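Local coordinates for protein lectin 2 (Agrocybe aegerita, PDB 4TQM) that probably binds glycans that end in N-acetylglucosamine, taking up the sugar in pockets between neighbouring blades of its beta-propeller, at residues A[299-304]-A[325-330]; A[336-341]-A[356-361]. The protein carries 1 engineered substitution. All coordinates share one frame; numbering follows the deposited sequence.

Interaction 1: residues A[299-304]-A[325-330]. With NAG (2-acetamido-2-deoxy-beta-D-glucopyranose), chain G; NAG (2-acetamido-2-deoxy-beta-D-glucopyranose), chain F; GAL (beta-D-galactopyranose), chain B.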
ATOM      1  N   VAL A 299      -7.633  -2.461 -12.086  1.00 17.24           N
ATOM      2  CA  VAL A 299      -6.812  -1.687 -13.006  1.00 16.59           C
ATOM      3  C   VAL A 299      -5.497  -2.402 -13.259  1.00 16.49           C
ATOM      4  O   VAL A 299      -4.829  -2.828 -12.325  1.00 18.31           O
ATOM      5  CB  VAL A 299      -6.511  -0.284 -12.447  1.00 19.37           C
ATOM      6  CG1 VAL A 299      -5.606   0.481 -13.400  1.00 21.08           C
ATOM      7  CG2 VAL A 299      -7.802   0.470 -12.202  1.00 17.57           C
ATOM      8  N   GLY A 300      -5.118  -2.531 -14.524  1.00 19.92           N
ATOM      9  CA  GLY A 300      -3.898  -3.240 -14.849  1.00 19.24           C
ATOM     10  C   GLY A 300      -3.061  -2.537 -15.888  1.00 19.42           C
ATOM     11  O   GLY A 300      -3.575  -2.046 -16.893  1.00 22.05           O
ATOM     12  N   PHE A 301      -1.757  -2.487 -15.642  1.00 21.17           N
ATOM     13  CA  PHE A 301      -0.829  -1.919 -16.606  1.00 20.61           C
ATOM     14  C   PHE A 301      -0.232  -3.039 -17.449  1.00 20.69           C
ATOM     15  O   PHE A 301       0.785  -3.632 -17.090  1.00 20.31           O
ATOM     16  CB  PHE A 301       0.250  -1.110 -15.886  1.00 19.58           C
ATOM     17  CG  PHE A 301      -0.293   0.077 -15.134  1.00 25.08           C
ATOM     18  CD1 PHE A 301      -0.454   1.299 -15.768  1.00 21.61           C
ATOM     19  CD2 PHE A 301      -0.659  -0.032 -13.801  1.00 23.75           C
ATOM     20  CE1 PHE A 301      -0.961   2.392 -15.085  1.00 22.67           C
ATOM     21  CE2 PHE A 301      -1.165   1.055 -13.112  1.00 20.89           C
ATOM     22  CZ  PHE A 301      -1.316   2.269 -13.756  1.00 22.39           C
ATOM     23  N   GLY A 302      -0.887  -3.328 -18.568  1.00 20.93           N
ATOM     24  CA  GLY A 302      -0.506  -4.445 -19.414  1.00 24.55           C
ATOM     25  C   GLY A 302       0.558  -4.094 -20.433  1.00 30.67           C
ATOM     26  O   GLY A 302       1.297  -3.120 -20.269  1.00 22.65           O
ATOM     27  N   ASN A 303       0.641  -4.894 -21.491  1.00 24.72           N
ATOM     28  CA  ASN A 303       1.610  -4.643 -22.546  1.00 25.97           C
ATOM     29  C   ASN A 303       1.287  -3.380 -23.337  1.00 25.41           C
ATOM     30  O   ASN A 303       2.123  -2.491 -23.457  1.00 24.77           O
ATOM     31  CB  ASN A 303       1.709  -5.844 -23.487  1.00 26.11           C
ATOM     32  CG  ASN A 303       2.690  -5.614 -24.621  1.00 36.21           C
ATOM     33  OD1 ASN A 303       2.294  -5.370 -25.763  1.00 36.29           O
ATOM     34  ND2 ASN A 303       3.981  -5.685 -24.311  1.00 29.43           N
ATOM     35  N   ALA A 304       0.067  -3.307 -23.861  1.00 23.44           N
ATOM     36  CA  ALA A 304      -0.329  -2.218 -24.749  1.00 28.29           C
ATOM     37  C   ALA A 304      -0.770  -0.961 -24.002  1.00 26.90           C
ATOM     38  O   ALA A 304      -1.038   0.071 -24.619  1.00 21.28           O
ATOM     39  CB  ALA A 304      -1.429  -2.683 -25.694  1.00 22.52           C
ATOM     40  N   LYS A 325      -3.627   4.044 -24.035  1.00 23.06           N
ATOM     41  CA  LYS A 325      -2.456   3.570 -24.769  1.00 25.87           C
ATOM     42  C   LYS A 325      -1.163   4.183 -24.236  1.00 26.08           C
ATOM     43  O   LYS A 325      -0.399   4.805 -24.979  1.00 22.85           O
ATOM     44  CB  LYS A 325      -2.607   3.818 -26.271  1.00 29.33           C
ATOM     45  CG  LYS A 325      -3.659   2.932 -26.923  1.00 31.10           C
ATOM     46  CD  LYS A 325      -3.702   3.116 -28.429  1.00 37.72           C
ATOM     47  CE  LYS A 325      -4.708   2.164 -29.065  1.00 40.26           C
ATOM     48  NZ  LYS A 325      -4.741   2.282 -30.549  1.00 46.72           N
ATOM     49  N   ASP A 326      -0.933   3.995 -22.940  1.00 24.75           N
ATOM     50  CA  ASP A 326       0.280   4.470 -22.285  1.00 24.88           C
ATOM     51  C   ASP A 326       0.455   3.762 -20.943  1.00 21.83           C
ATOM     52  O   ASP A 326      -0.425   3.012 -20.513  1.00 21.57           O
ATOM     53  CB  ASP A 326       0.234   5.986 -22.095  1.00 23.49           C
ATOM     54  CG  ASP A 326       1.611   6.617 -22.106  1.00 25.65           C
ATOM     55  OD1 ASP A 326       2.589   5.925 -21.752  1.00 24.25           O
ATOM     56  OD2 ASP A 326       1.719   7.806 -22.472  1.00 25.22           O
ATOM     57  N   PHE A 327       1.597   4.000 -20.299  1.00 21.09           N
ATOM     58  CA  PHE A 327       1.942   3.392 -19.012  1.00 19.28           C
ATOM     59  C   PHE A 327       2.095   1.870 -19.085  1.00 23.51           C
ATOM     60  O   PHE A 327       2.086   1.191 -18.057  1.00 20.78           O
ATOM     61  CB  PHE A 327       0.934   3.772 -17.917  1.00 18.85           C
ATOM     62  CG  PHE A 327       0.820   5.254 -17.680  1.00 20.86           C
ATOM     63  CD1 PHE A 327       1.819   5.942 -17.010  1.00 19.84           C
ATOM     64  CD2 PHE A 327      -0.295   5.955 -18.111  1.00 23.41           C
ATOM     65  CE1 PHE A 327       1.714   7.302 -16.785  1.00 21.36           C
ATOM     66  CE2 PHE A 327      -0.407   7.315 -17.888  1.00 23.88           C
ATOM     67  CZ  PHE A 327       0.600   7.989 -17.224  1.00 23.87           C
ATOM     68  N   GLY A 328       2.238   1.342 -20.298  1.00 20.70           N
ATOM     69  CA  GLY A 328       2.428  -0.084 -20.489  1.00 22.73           C
ATOM     70  C   GLY A 328       3.853  -0.411 -20.894  1.00 26.78           C
ATOM     71  O   GLY A 328       4.698   0.483 -21.002  1.00 20.95           O
ATOM     72  N   VAL A 329       4.122  -1.694 -21.109  1.00 20.07           N
ATOM     73  CA  VAL A 329       5.432  -2.147 -21.562  1.00 23.02           C
ATOM     74  C   VAL A 329       5.759  -1.517 -22.912  1.00 24.90           C
ATOM     75  O   VAL A 329       6.899  -1.123 -23.175  1.00 22.02           O
ATOM     76  CB  VAL A 329       5.472  -3.688 -21.699  1.00 24.57           C
ATOM     77  CG1 VAL A 329       6.788  -4.145 -22.316  1.00 23.62           C
ATOM     78  CG2 VAL A 329       5.256  -4.352 -20.349  1.00 22.13           C
ATOM     79  N   GLN A 330       4.735  -1.411 -23.754  1.00 20.31           N
ATOM     80  CA  GLN A 330       4.881  -0.922 -25.118  1.00 24.01           C
ATOM     81  C   GLN A 330       5.325   0.541 -25.153  1.00 24.54           C
ATOM     82  O   GLN A 330       5.822   1.023 -26.173  1.00 23.64           O
ATOM     83  CB  GLN A 330       3.557  -1.095 -25.865  1.00 23.40           C
ATOM     84  CG  GLN A 330       3.632  -0.937 -27.373  1.00 28.01           C
ATOM     85  CD  GLN A 330       2.340  -1.348 -28.054  1.00 30.54           C
ATOM     86  OE1 GLN A 330       2.199  -2.484 -28.505  1.00 31.53           O
ATOM     87  NE2 GLN A 330       1.388  -0.426 -28.126  1.00 29.15           N
TER
HETATM   88  C1  NAG G   3       8.287   7.682 -22.583  1.00 29.32           C
HETATM   89  C2  NAG G   3       7.269   7.349 -21.499  1.00 27.95           C
HETATM   90  C3  NAG G   3       5.874   7.287 -22.107  1.00 28.79           C
HETATM   91  C4  NAG G   3       5.583   8.584 -22.854  1.00 27.77           C
HETATM   92  C5  NAG G   3       6.712   8.934 -23.819  1.00 32.09           C
HETATM   93  C6  NAG G   3       6.477  10.300 -24.460  1.00 35.51           C
HETATM   94  C7  NAG G   3       8.258   6.147 -19.659  1.00 25.89           C
HETATM   95  C8  NAG G   3       8.701   4.831 -19.091  1.00 24.72           C
HETATM   96  N2  NAG G   3       7.625   6.114 -20.829  1.00 26.81           N
HETATM   97  O3  NAG G   3       4.913   7.100 -21.093  1.00 25.60           O
HETATM   98  O4  NAG G   3       4.381   8.452 -23.577  1.00 30.90           O
HETATM   99  O5  NAG G   3       7.964   8.930 -23.159  1.00 30.26           O
HETATM  100  O6  NAG G   3       6.326  11.283 -23.459  1.00 34.13           O
HETATM  101  O7  NAG G   3       8.485   7.197 -19.057  1.00 30.86           O
HETATM  102  C1  NAG F   2      -3.019  -8.807 -24.206  1.00 23.45           C
HETATM  103  C2  NAG F   2      -3.323  -8.540 -22.735  1.00 25.97           C
HETATM  104  C3  NAG F   2      -4.623  -9.221 -22.325  1.00 25.29           C
HETATM  105  C4  NAG F   2      -5.740  -8.787 -23.266  1.00 29.34           C
HETATM  106  C5  NAG F   2      -5.338  -8.992 -24.725  1.00 34.74           C
HETATM  107  C6  NAG F   2      -6.420  -8.426 -25.638  1.00 33.08           C
HETATM  108  C7  NAG F   2      -1.418  -8.055 -21.331  1.00 25.09           C
HETATM  109  C8  NAG F   2      -0.498  -8.541 -20.252  1.00 21.99           C
HETATM  110  N2  NAG F   2      -2.220  -8.960 -21.889  1.00 20.83           N
HETATM  111  O3  NAG F   2      -4.948  -8.859 -21.001  1.00 26.72           O
HETATM  112  O4  NAG F   2      -6.921  -9.513 -22.996  1.00 23.28           O
HETATM  113  O5  NAG F   2      -4.099  -8.366 -25.007  1.00 31.42           O
HETATM  114  O6  NAG F   2      -6.082  -8.660 -26.985  1.00 50.75           O
HETATM  115  O7  NAG F   2      -1.412  -6.871 -21.669  1.00 18.72           O
HETATM  116  C1  GAL B   1       0.273  -8.235 -27.571  1.00 34.07           C
HETATM  117  C2  GAL B   1      -0.914  -8.311 -26.617  1.00 40.03           C
HETATM  118  C3  GAL B   1      -0.497  -8.359 -25.149  1.00 36.41           C
HETATM  119  C4  GAL B   1       0.750  -9.211 -24.905  1.00 37.33           C
HETATM  120  C5  GAL B   1       1.806  -8.956 -25.977  1.00 38.42           C
HETATM  121  C6  GAL B   1       3.035  -9.835 -25.778  1.00 45.12           C
HETATM  122  O1  GAL B   1      -0.180  -8.475 -28.883  1.00 44.76           O
HETATM  123  O2  GAL B   1      -1.711  -7.161 -26.802  1.00 41.16           O
HETATM  124  O3  GAL B   1      -1.582  -8.861 -24.397  1.00 25.94           O
HETATM  125  O4  GAL B   1       0.411 -10.580 -24.873  1.00 47.63           O
HETATM  126  O5  GAL B   1       1.235  -9.209 -27.239  1.00 41.30           O
HETATM  127  O6  GAL B   1       4.053  -9.430 -26.667  1.00 52.87           O

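Interaction 2: residues A[336-341]-A[356-361]. With GAL (beta-D-galactopyranose), chain C; NAG (2-acetamido-2-deoxy-beta-D-glucopyranose), chain G.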
ATOM      1  N   SER A 336      11.187  -2.459 -12.834  1.00 26.12           N
ATOM      2  CA  SER A 336      12.470  -2.289 -12.158  1.00 33.70           C
ATOM      3  C   SER A 336      12.901  -0.829 -12.026  1.00 31.68           C
ATOM      4  O   SER A 336      13.662  -0.484 -11.121  1.00 32.60           O
ATOM      5  CB  SER A 336      13.558  -3.080 -12.887  1.00 33.65           C
ATOM      6  OG  SER A 336      13.745  -2.590 -14.204  1.00 43.21           O
ATOM      7  N   LYS A 337      12.414   0.029 -12.918  1.00 28.70           N
ATOM      8  CA  LYS A 337      12.903   1.402 -12.981  1.00 30.24           C
ATOM      9  C   LYS A 337      11.833   2.460 -12.713  1.00 31.34           C
ATOM     10  O   LYS A 337      12.132   3.532 -12.185  1.00 27.80           O
ATOM     11  CB  LYS A 337      13.566   1.659 -14.336  1.00 31.18           C
ATOM     12  CG  LYS A 337      14.738   0.737 -14.633  1.00 32.35           C
ATOM     13  CD  LYS A 337      15.226   0.903 -16.063  1.00 35.96           C
ATOM     14  CE  LYS A 337      15.576   2.350 -16.364  1.00 35.40           C
ATOM     15  NZ  LYS A 337      16.050   2.534 -17.764  1.00 44.98           N
ATOM     16  N   HIS A 338      10.589   2.159 -13.072  1.00 29.53           N
ATOM     17  CA  HIS A 338       9.519   3.149 -13.000  1.00 24.14           C
ATOM     18  C   HIS A 338       8.457   2.786 -11.967  1.00 28.52           C
ATOM     19  O   HIS A 338       8.289   1.613 -11.625  1.00 30.00           O
ATOM     20  CB  HIS A 338       8.873   3.312 -14.374  1.00 25.13           C
ATOM     21  CG  HIS A 338       9.858   3.409 -15.497  1.00 28.08           C
ATOM     22  ND1 HIS A 338      10.019   2.411 -16.434  1.00 25.95           N
ATOM     23  CD2 HIS A 338      10.742   4.380 -15.827  1.00 26.40           C
ATOM     24  CE1 HIS A 338      10.954   2.765 -17.297  1.00 32.12           C
ATOM     25  NE2 HIS A 338      11.410   3.956 -16.951  1.00 29.33           N
ATOM     26  N   ARG A 339       7.738   3.790 -11.471  1.00 24.25           N
ATOM     27  CA  ARG A 339       6.643   3.530 -10.535  1.00 25.67           C
ATOM     28  C   ARG A 339       5.307   3.927 -11.147  1.00 27.07           C
ATOM     29  O   ARG A 339       5.245   4.824 -11.973  1.00 27.74           O
ATOM     30  CB  ARG A 339       6.835   4.282  -9.216  1.00 30.59           C
ATOM     31  CG  ARG A 339       8.024   3.843  -8.388  1.00 32.52           C
ATOM     32  CD  ARG A 339       9.252   4.662  -8.730  1.00 32.73           C
ATOM     33  NE  ARG A 339      10.174   4.751  -7.604  1.00 32.59           N
ATOM     34  CZ  ARG A 339      11.245   5.535  -7.585  1.00 31.68           C
ATOM     35  NH1 ARG A 339      11.529   6.298  -8.634  1.00 30.93           N
ATOM     36  NH2 ARG A 339      12.030   5.559  -6.517  1.00 27.57           N
ATOM     37  N   ARG A 340       4.233   3.258 -10.747  1.00 27.29           N
ATOM     38  CA  ARG A 340       2.907   3.614 -11.240  1.00 22.82           C
ATOM     39  C   ARG A 340       1.873   3.501 -10.128  1.00 21.13           C
ATOM     40  O   ARG A 340       1.866   2.532  -9.369  1.00 22.74           O
ATOM     41  CB  ARG A 340       2.518   2.741 -12.439  1.00 21.51           C
ATOM     42  CG  ARG A 340       3.141   3.193 -13.759  1.00 18.01           C
ATOM     43  CD  ARG A 340       3.123   2.083 -14.802  1.00 23.52           C
ATOM     44  NE  ARG A 340       4.042   1.001 -14.453  1.00 26.92           N
ATOM     45  CZ  ARG A 340       4.308  -0.038 -15.237  1.00 26.38           C
ATOM     46  NH1 ARG A 340       3.725  -0.144 -16.423  1.00 23.00           N
ATOM     47  NH2 ARG A 340       5.158  -0.973 -14.834  1.00 24.35           N
ATOM     48  N   PHE A 341       1.010   4.505 -10.031  1.00 20.95           N
ATOM     49  CA  PHE A 341      -0.025   4.516  -9.009  1.00 18.69           C
ATOM     50  C   PHE A 341      -1.380   4.909  -9.591  1.00 20.45           C
ATOM     51  O   PHE A 341      -1.469   5.627 -10.597  1.00 18.28           O
ATOM     52  CB  PHE A 341       0.352   5.453  -7.856  1.00 22.40           C
ATOM     53  CG  PHE A 341       1.590   5.033  -7.108  1.00 25.93           C
ATOM     54  CD1 PHE A 341       1.543   4.001  -6.182  1.00 28.05           C
ATOM     55  CD2 PHE A 341       2.798   5.677  -7.322  1.00 26.93           C
ATOM     56  CE1 PHE A 341       2.681   3.615  -5.490  1.00 27.15           C
ATOM     57  CE2 PHE A 341       3.938   5.297  -6.632  1.00 24.41           C
ATOM     58  CZ  PHE A 341       3.880   4.266  -5.716  1.00 25.06           C
ATOM     59  N   PHE A 356       5.720   7.558 -12.439  1.00 20.30           N
ATOM     60  CA  PHE A 356       7.077   8.058 -12.316  1.00 26.63           C
ATOM     61  C   PHE A 356       7.940   7.322 -13.329  1.00 24.11           C
ATOM     62  O   PHE A 356       8.443   6.222 -13.054  1.00 26.54           O
ATOM     63  CB  PHE A 356       7.598   7.811 -10.902  1.00 23.91           C
ATOM     64  CG  PHE A 356       6.722   8.389  -9.828  1.00 29.35           C
ATOM     65  CD1 PHE A 356       6.929   9.677  -9.370  1.00 26.94           C
ATOM     66  CD2 PHE A 356       5.687   7.647  -9.281  1.00 28.31           C
ATOM     67  CE1 PHE A 356       6.127  10.218  -8.385  1.00 28.56           C
ATOM     68  CE2 PHE A 356       4.880   8.185  -8.293  1.00 30.41           C
ATOM     69  CZ  PHE A 356       5.101   9.471  -7.845  1.00 28.36           C
ATOM     70  N   GLY A 357       8.095   7.937 -14.501  1.00 21.35           N
ATOM     71  CA  GLY A 357       8.740   7.306 -15.637  1.00 22.79           C
ATOM     72  C   GLY A 357      10.224   7.586 -15.784  1.00 29.05           C
ATOM     73  O   GLY A 357      10.909   7.899 -14.812  1.00 23.65           O
ATOM     74  N   GLU A 358      10.715   7.472 -17.015  1.00 30.06           N
ATOM     75  CA  GLU A 358      12.147   7.541 -17.287  1.00 29.93           C
ATOM     76  C   GLU A 358      12.728   8.945 -17.110  1.00 29.65           C
ATOM     77  O   GLU A 358      13.744   9.115 -16.430  1.00 28.27           O
ATOM     78  CB  GLU A 358      12.450   7.004 -18.692  1.00 31.43           C
ATOM     79  CG  GLU A 358      13.935   6.873 -19.027  1.00 34.80           C
ATOM     80  CD  GLU A 358      14.612   5.708 -18.320  1.00 35.33           C
ATOM     81  OE1 GLU A 358      13.924   4.954 -17.601  1.00 34.41           O
ATOM     82  OE2 GLU A 358      15.840   5.544 -18.489  1.00 38.86           O
ATOM     83  N   LYS A 359      12.085   9.943 -17.710  1.00 26.51           N
ATOM     84  CA  LYS A 359      12.601  11.311 -17.655  1.00 30.92           C
ATOM     85  C   LYS A 359      11.562  12.329 -17.180  1.00 33.93           C
ATOM     86  O   LYS A 359      11.887  13.502 -16.970  1.00 35.48           O
ATOM     87  CB  LYS A 359      13.159  11.738 -19.016  1.00 31.67           C
ATOM     88  CG  LYS A 359      12.090  12.174 -20.004  1.00 39.87           C
ATOM     89  CD  LYS A 359      12.698  12.792 -21.256  1.00 43.12           C
ATOM     90  CE  LYS A 359      11.617  13.371 -22.158  1.00 41.66           C
ATOM     91  NZ  LYS A 359      10.580  12.360 -22.505  1.00 35.34           N
ATOM     92  N   GLU A 360      10.319  11.887 -17.011  1.00 30.24           N
ATOM     93  CA  GLU A 360       9.280  12.765 -16.472  1.00 33.58           C
ATOM     94  C   GLU A 360       8.150  12.014 -15.770  1.00 33.55           C
ATOM     95  O   GLU A 360       7.830  10.872 -16.112  1.00 29.61           O
ATOM     96  CB  GLU A 360       8.721  13.693 -17.560  1.00 34.26           C
ATOM     97  CG  GLU A 360       8.124  12.983 -18.764  1.00 40.21           C
ATOM     98  CD  GLU A 360       7.953  13.912 -19.955  1.00 41.36           C
ATOM     99  OE1 GLU A 360       7.096  13.629 -20.819  1.00 45.02           O
ATOM    100  OE2 GLU A 360       8.682  14.923 -20.030  1.00 48.09           O
ATOM    101  N   THR A 361       7.563  12.667 -14.771  1.00 31.20           N
ATOM    102  CA  THR A 361       6.391  12.145 -14.083  1.00 30.32           C
ATOM    103  C   THR A 361       5.147  12.510 -14.880  1.00 30.78           C
ATOM    104  O   THR A 361       4.813  13.686 -15.023  1.00 26.22           O
ATOM    105  CB  THR A 361       6.275  12.710 -12.655  1.00 28.60           C
ATOM    106  OG1 THR A 361       7.432  12.335 -11.898  1.00 29.04           O
ATOM    107  CG2 THR A 361       5.031  12.171 -11.967  1.00 27.16           C
TER
HETATM  108  C1  GAL C   2      12.929   6.495 -22.985  1.00 34.84           C
HETATM  109  C2  GAL C   2      11.568   6.510 -22.306  1.00 33.45           C
HETATM  110  C3  GAL C   2      10.699   7.636 -22.851  1.00 29.39           C
HETATM  111  C4  GAL C   2      11.455   8.960 -22.946  1.00 29.73           C
HETATM  112  C5  GAL C   2      12.864   8.774 -23.508  1.00 33.90           C
HETATM  113  C6  GAL C   2      13.670  10.064 -23.403  1.00 33.53           C
HETATM  114  O2  GAL C   2      10.921   5.278 -22.535  1.00 34.39           O
HETATM  115  O3  GAL C   2       9.601   7.806 -21.988  1.00 29.71           O
HETATM  116  O4  GAL C   2      11.522   9.558 -21.672  1.00 30.19           O
HETATM  117  O5  GAL C   2      13.533   7.756 -22.798  1.00 33.97           O
HETATM  118  O6  GAL C   2      13.030  11.087 -24.133  1.00 28.83           O
HETATM  119  C1  NAG G   3       8.287   7.682 -22.583  1.00 29.32           C
HETATM  120  C2  NAG G   3       7.269   7.349 -21.499  1.00 27.95           C
HETATM  121  C3  NAG G   3       5.874   7.287 -22.107  1.00 28.79           C
HETATM  122  C4  NAG G   3       5.583   8.584 -22.854  1.00 27.77           C
HETATM  123  C5  NAG G   3       6.712   8.934 -23.819  1.00 32.09           C
HETATM  124  C6  NAG G   3       6.477  10.300 -24.460  1.00 35.51           C
HETATM  125  C7  NAG G   3       8.258   6.147 -19.659  1.00 25.89           C
HETATM  126  C8  NAG G   3       8.701   4.831 -19.091  1.00 24.72           C
HETATM  127  N2  NAG G   3       7.625   6.114 -20.829  1.00 26.81           N
HETATM  128  O3  NAG G   3       4.913   7.100 -21.093  1.00 25.60           O
HETATM  129  O4  NAG G   3       4.381   8.452 -23.577  1.00 30.90           O
HETATM  130  O5  NAG G   3       7.964   8.930 -23.159  1.00 30.26           O
HETATM  131  O6  NAG G   3       6.326  11.283 -23.459  1.00 34.13           O
HETATM  132  O7  NAG G   3       8.485   7.197 -19.057  1.00 30.86           O
HETATM  133  O   HOH W   1      11.123   6.255 -11.693  1.00 29.55           O

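Interaction 1: residues A[299-304]-A[325-330]
The side chains of Phe301 and Phe327 lie side by side and point the same way. Phe301 CD1 sits 3.6 Å from Phe327 CB, near the root of that side chain, and 3.4 Å from Phe327 O; the backbone of Phe327 reaches this spot with an unusual positive phi of 64°. Beyond the rings the contact passes to the main chain. Gly302 O accepts Val329 N at 3.3 Å and Asn303 O accepts Gln330 N at 2.8 Å, fastening the turn after strand 297-301 to the 3-10 segment that begins at Val329. The Asn303 amide stands between protein and sugar. With CG anti to the backbone N (chi1 179°), its ND2 lies 3.6 Å from Val329 CB, across which it slants, while OD1 meets C5 of a galactose. Asn303 N also donates to O7 of the N-acetylglucosamine joined to that galactose, at 2.9 Å. A second N-acetylglucosamine is held by Asp326, whose OD1 and OD2 receive the sugar's O3 and O4; Phe327 N binds OD1 on its anti side at 2.6 Å, steadying the carboxylate. Trp333 meets the Phe327 ring with planes about 50° apart. Both phenylalanines rest on Val306 of strand 306-309 and Ile353 of strand 352-356, and Phe301 also reaches Val342, so the contact bridges two adjacent four-stranded sheets.

Interaction 2: residues A[336-341]-A[356-361]
This contact forms one wall of a sugar pocket that receives the acetamido group of N-acetylglucosamine. The sugar's methyl C8 stands over the centre of one face of the His338 ring, 3.5 Å from His338 CE1, and Lys337 CB covers the opposite face. The sugar's O7 accepts Glu358 N at 3.0 Å, in an almost straight bond. Glu358 helps fix the imidazole, together with Thr334 N at ND1: His338 NE2 donates to the anti lone pair of Glu358 OE1 at 2.8 Å, with the oxygen tilted 20° from the ring plane. A bend at chi2 (73°) turns this carboxylate back toward the 336-341 segment, where Lys337 NZ closes a salt bridge to OE2 at 3.1 Å. Farther along, Arg339 and Phe356 form an antiparallel hydrogen-bonded pair, Arg339 N to Phe356 O at 3.0 Å and Phe356 N to Arg339 O at 2.8 Å. One water ties Phe356 O to Lys337 O and Arg339 NH1, while Arg339 NH2 binds Thr394. Phe341 and Phe356 meet rim to rim, their planes 82° apart, with Phe341 CD2 3.4 Å from Phe356 CE2. Trp333 packs edge-to-face with His338, and Met398 of strand 395-399, in the next sheet, touches both phenylalanines beside the paired strands 339-343 and 352-356.

In the fold
Interactions 1 and 2, with centres 13 Å apart, grip the same N-acetylglucosamine from different sides. Asp326 of interaction 1 takes the ring hydroxyls, interaction 2 takes the acetamido group, and Trp333 NE1 and Gln331 O, from the loop between 325-330 and 336-341, add to the polar grip. The two also touch directly: Phe327 O lies 2.7 Å from Arg340 NH1, a probable hydrogen bond that pins the Asp326 loop to strand 339-343. Asn303 N and Glu358 N hold O7 of different sugars alike, and Asp271 and Trp278 serve the first as Asp326 and Trp333 serve the second, consistent with pockets repeated around the propeller.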